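Local coordinates for fimbrin (Schizosaccharomyces pombe, PDB 1RT8), which binds actin filaments and cross-links them, supporting cell polarity, cytokinesis, mating and spore formation, at residues 416-427 against 442-451. Residues are numbered along the deposited sequence; the frame is centred on the assembly and turned at random.
Sequences WANSMAAKGGKG and VFVLDVLHGI
Asp446 grips the loop that follows helix 410-421 with both carboxylate oxygens, each taking a backbone N-H. Gly427 N meets Asp446 OD2 at 2.6 Å on its syn lone pair. Lys426 N reaches Asp446 OD1 at 2.8 Å, coming from above the carboxylate plane, 35° out of it. Tyr458 OH also bonds OD1, so the buried acid has three partners. With an alanine in place of Asp446, both loop amides and the Tyr458 hydroxyl would probably lose this partner, and the loop would be likely to shift. Beside it, a water lies between Ala421 O and Asp446 O, within hydrogen-bonding distance of both, and bonds His449 ND1 at 2.8 Å, lying in the imidazole plane at its edge.

Where the helices meet, glycine lets the backbones close in: Gly450 CA lies 3.2 Å from Met420 O in a CA-H...O contact, and any CB there would strike that oxygen. Ala421 CA makes a second, longer one to Asp446 O. Val447 is the knob, set among Trp416, Ala417, Met420 and Ala421; with CG1 anti to its backbone N (chi1 175°), that methyl faces Trp416 CZ3 and Met420 CB, and CG2 lies against Ala417 O. Bent at chi2 and chi3, Met420 brings both CG and CE to 3.6 Å from Ile451 CG1. At the other end, the Phe443 ring takes Ala417 CB at its edge, with Ala421 CB 3.6 Å from CE1.

The axes of segments 416-421 and 442-451 approach to 7.3 Å and cross at 74°, within the fourth calponin-homology domain, part of the second actin-binding region. Helix 442-451 is wedged between helix 410-421 and the helices behind it: Val444, Leu445 and Leu448 pack on helix 467-483, while Val447 and Trp416 both reach helix 500-511, at Leu510 and Met511.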
# COMPACT_ATOMS: atom_id res chain seq x y z
N TRP A 416 -0.96 30.35 -1.84
CA TRP A 416 -0.97 29.88 -0.46
C TRP A 416 0.36 29.22 -0.16
O TRP A 416 0.97 29.46 0.89
CB TRP A 416 -2.07 28.85 -0.24
CG TRP A 416 -2.09 28.30 1.17
CD1 TRP A 416 -2.73 28.85 2.25
CD2 TRP A 416 -1.45 27.11 1.64
NE1 TRP A 416 -2.53 28.07 3.36
CE2 TRP A 416 -1.75 26.99 3.01
CE3 TRP A 416 -0.66 26.13 1.03
CZ2 TRP A 416 -1.28 25.93 3.80
CZ3 TRP A 416 -0.19 25.06 1.82
CH2 TRP A 416 -0.51 24.98 3.18
N ALA A 417 0.81 28.37 -1.08
CA ALA A 417 2.07 27.66 -0.90
C ALA A 417 3.25 28.63 -0.80
O ALA A 417 4.16 28.43 0.01
CB ALA A 417 2.28 26.68 -2.06
N ASN A 418 3.25 29.67 -1.63
CA ASN A 418 4.33 30.65 -1.60
C ASN A 418 4.34 31.44 -0.27
O ASN A 418 5.41 31.71 0.28
CB ASN A 418 4.23 31.62 -2.78
CG ASN A 418 4.87 31.08 -4.04
OD1 ASN A 418 5.91 30.42 -3.99
ND2 ASN A 418 4.26 31.36 -5.19
N SER A 419 3.16 31.81 0.22
CA SER A 419 3.03 32.55 1.48
C SER A 419 3.63 31.75 2.63
O SER A 419 4.33 32.29 3.47
CB SER A 419 1.56 32.81 1.80
OG SER A 419 0.96 33.60 0.79
N MET A 420 3.33 30.45 2.64
CA MET A 420 3.84 29.55 3.67
C MET A 420 5.37 29.42 3.56
O MET A 420 6.08 29.51 4.57
CB MET A 420 3.18 28.18 3.48
CG MET A 420 2.75 27.50 4.77
SD MET A 420 1.75 28.55 5.83
CE MET A 420 0.28 27.58 6.08
N ALA A 421 5.88 29.25 2.35
CA ALA A 421 7.31 29.10 2.10
C ALA A 421 8.12 30.36 2.42
O ALA A 421 9.30 30.27 2.77
CB ALA A 421 7.55 28.70 0.65
N ALA A 422 7.50 31.53 2.29
CA ALA A 422 8.18 32.79 2.55
C ALA A 422 8.38 33.07 4.04
O ALA A 422 8.95 34.10 4.40
CB ALA A 422 7.40 33.94 1.92
N LYS A 423 7.91 32.17 4.89
CA LYS A 423 8.04 32.35 6.33
C LYS A 423 9.35 31.75 6.85
O LYS A 423 9.34 30.87 7.71
CB LYS A 423 6.85 31.72 7.06
CG LYS A 423 5.50 32.24 6.58
CD LYS A 423 4.34 31.76 7.45
CE LYS A 423 3.01 32.27 6.88
NZ LYS A 423 1.83 32.02 7.76
N GLY A 424 10.47 32.23 6.32
CA GLY A 424 11.78 31.75 6.75
C GLY A 424 12.33 30.63 5.88
O GLY A 424 13.22 29.90 6.30
N GLY A 425 11.80 30.49 4.67
CA GLY A 425 12.25 29.43 3.79
C GLY A 425 13.66 29.60 3.25
O GLY A 425 14.22 30.70 3.28
N LYS A 426 14.25 28.51 2.77
CA LYS A 426 15.60 28.55 2.23
C LYS A 426 15.62 28.48 0.71
O LYS A 426 16.60 28.86 0.08
CB LYS A 426 16.45 27.42 2.83
CG LYS A 426 16.70 27.58 4.33
CD LYS A 426 17.53 28.82 4.62
CE LYS A 426 17.48 29.20 6.10
NZ LYS A 426 18.00 28.13 6.99
N GLY A 427 14.54 27.99 0.12
CA GLY A 427 14.48 27.88 -1.33
C GLY A 427 13.93 29.12 -2.00
O GLY A 427 14.04 30.23 -1.48
N VAL A 442 13.30 21.62 -2.14
CA VAL A 442 13.47 22.61 -1.08
C VAL A 442 12.18 23.39 -0.84
O VAL A 442 11.79 23.62 0.30
CB VAL A 442 14.60 23.59 -1.43
CG1 VAL A 442 14.76 24.62 -0.32
CG2 VAL A 442 15.89 22.84 -1.63
N PHE A 443 11.53 23.80 -1.93
CA PHE A 443 10.28 24.54 -1.82
C PHE A 443 9.26 23.83 -0.93
O PHE A 443 8.66 24.45 -0.05
CB PHE A 443 9.66 24.76 -3.20
CG PHE A 443 8.36 25.50 -3.17
CD1 PHE A 443 8.33 26.84 -2.82
CD2 PHE A 443 7.16 24.84 -3.43
CE1 PHE A 443 7.12 27.53 -2.74
CE2 PHE A 443 5.96 25.52 -3.36
CZ PHE A 443 5.93 26.87 -3.01
N VAL A 444 9.05 22.53 -1.14
CA VAL A 444 8.07 21.80 -0.33
C VAL A 444 8.47 21.77 1.15
O VAL A 444 7.61 21.82 2.02
CB VAL A 444 7.81 20.36 -0.85
CG1 VAL A 444 7.15 20.44 -2.24
CG2 VAL A 444 9.10 19.54 -0.91
N LEU A 445 9.77 21.70 1.43
CA LEU A 445 10.22 21.71 2.81
C LEU A 445 9.97 23.12 3.41
O LEU A 445 9.63 23.25 4.59
CB LEU A 445 11.71 21.33 2.89
CG LEU A 445 11.98 19.85 2.59
CD1 LEU A 445 13.47 19.61 2.41
CD2 LEU A 445 11.44 18.98 3.72
N ASP A 446 10.11 24.17 2.59
CA ASP A 446 9.85 25.54 3.06
C ASP A 446 8.36 25.73 3.37
O ASP A 446 7.99 26.43 4.32
CB ASP A 446 10.25 26.58 2.00
CG ASP A 446 11.74 26.79 1.93
OD1 ASP A 446 12.45 26.38 2.86
OD2 ASP A 446 12.19 27.39 0.93
N VAL A 447 7.50 25.12 2.55
CA VAL A 447 6.06 25.22 2.77
C VAL A 447 5.76 24.61 4.14
O VAL A 447 5.04 25.19 4.96
CB VAL A 447 5.26 24.45 1.71
CG1 VAL A 447 3.78 24.48 2.04
CG2 VAL A 447 5.50 25.06 0.33
N LEU A 448 6.31 23.43 4.38
CA LEU A 448 6.11 22.72 5.64
C LEU A 448 6.67 23.52 6.81
O LEU A 448 6.12 23.49 7.92
CB LEU A 448 6.77 21.34 5.57
CG LEU A 448 6.08 20.33 4.64
CD1 LEU A 448 7.02 19.21 4.22
CD2 LEU A 448 4.88 19.76 5.36
N HIS A 449 7.76 24.23 6.55
CA HIS A 449 8.40 25.05 7.56
C HIS A 449 7.47 26.20 7.91
O HIS A 449 7.45 26.68 9.04
CB HIS A 449 9.74 25.58 7.05
CG HIS A 449 10.43 26.50 8.01
ND1 HIS A 449 10.31 27.87 7.94
CD2 HIS A 449 11.17 26.24 9.12
CE1 HIS A 449 10.95 28.42 8.96
NE2 HIS A 449 11.48 27.45 9.69
N GLY A 450 6.71 26.66 6.92
CA GLY A 450 5.77 27.73 7.19
C GLY A 450 4.59 27.26 8.02
O GLY A 450 4.03 28.03 8.81
N ILE A 451 4.21 26.00 7.85
CA ILE A 451 3.08 25.43 8.58
C ILE A 451 3.45 25.14 10.03
O ILE A 451 2.68 25.42 10.95
CB ILE A 451 2.59 24.13 7.91
CG1 ILE A 451 2.08 24.45 6.51
CG2 ILE A 451 1.47 23.49 8.72
CD1 ILE A 451 1.64 23.22 5.74
O HOH W 1 9.38 28.72 5.39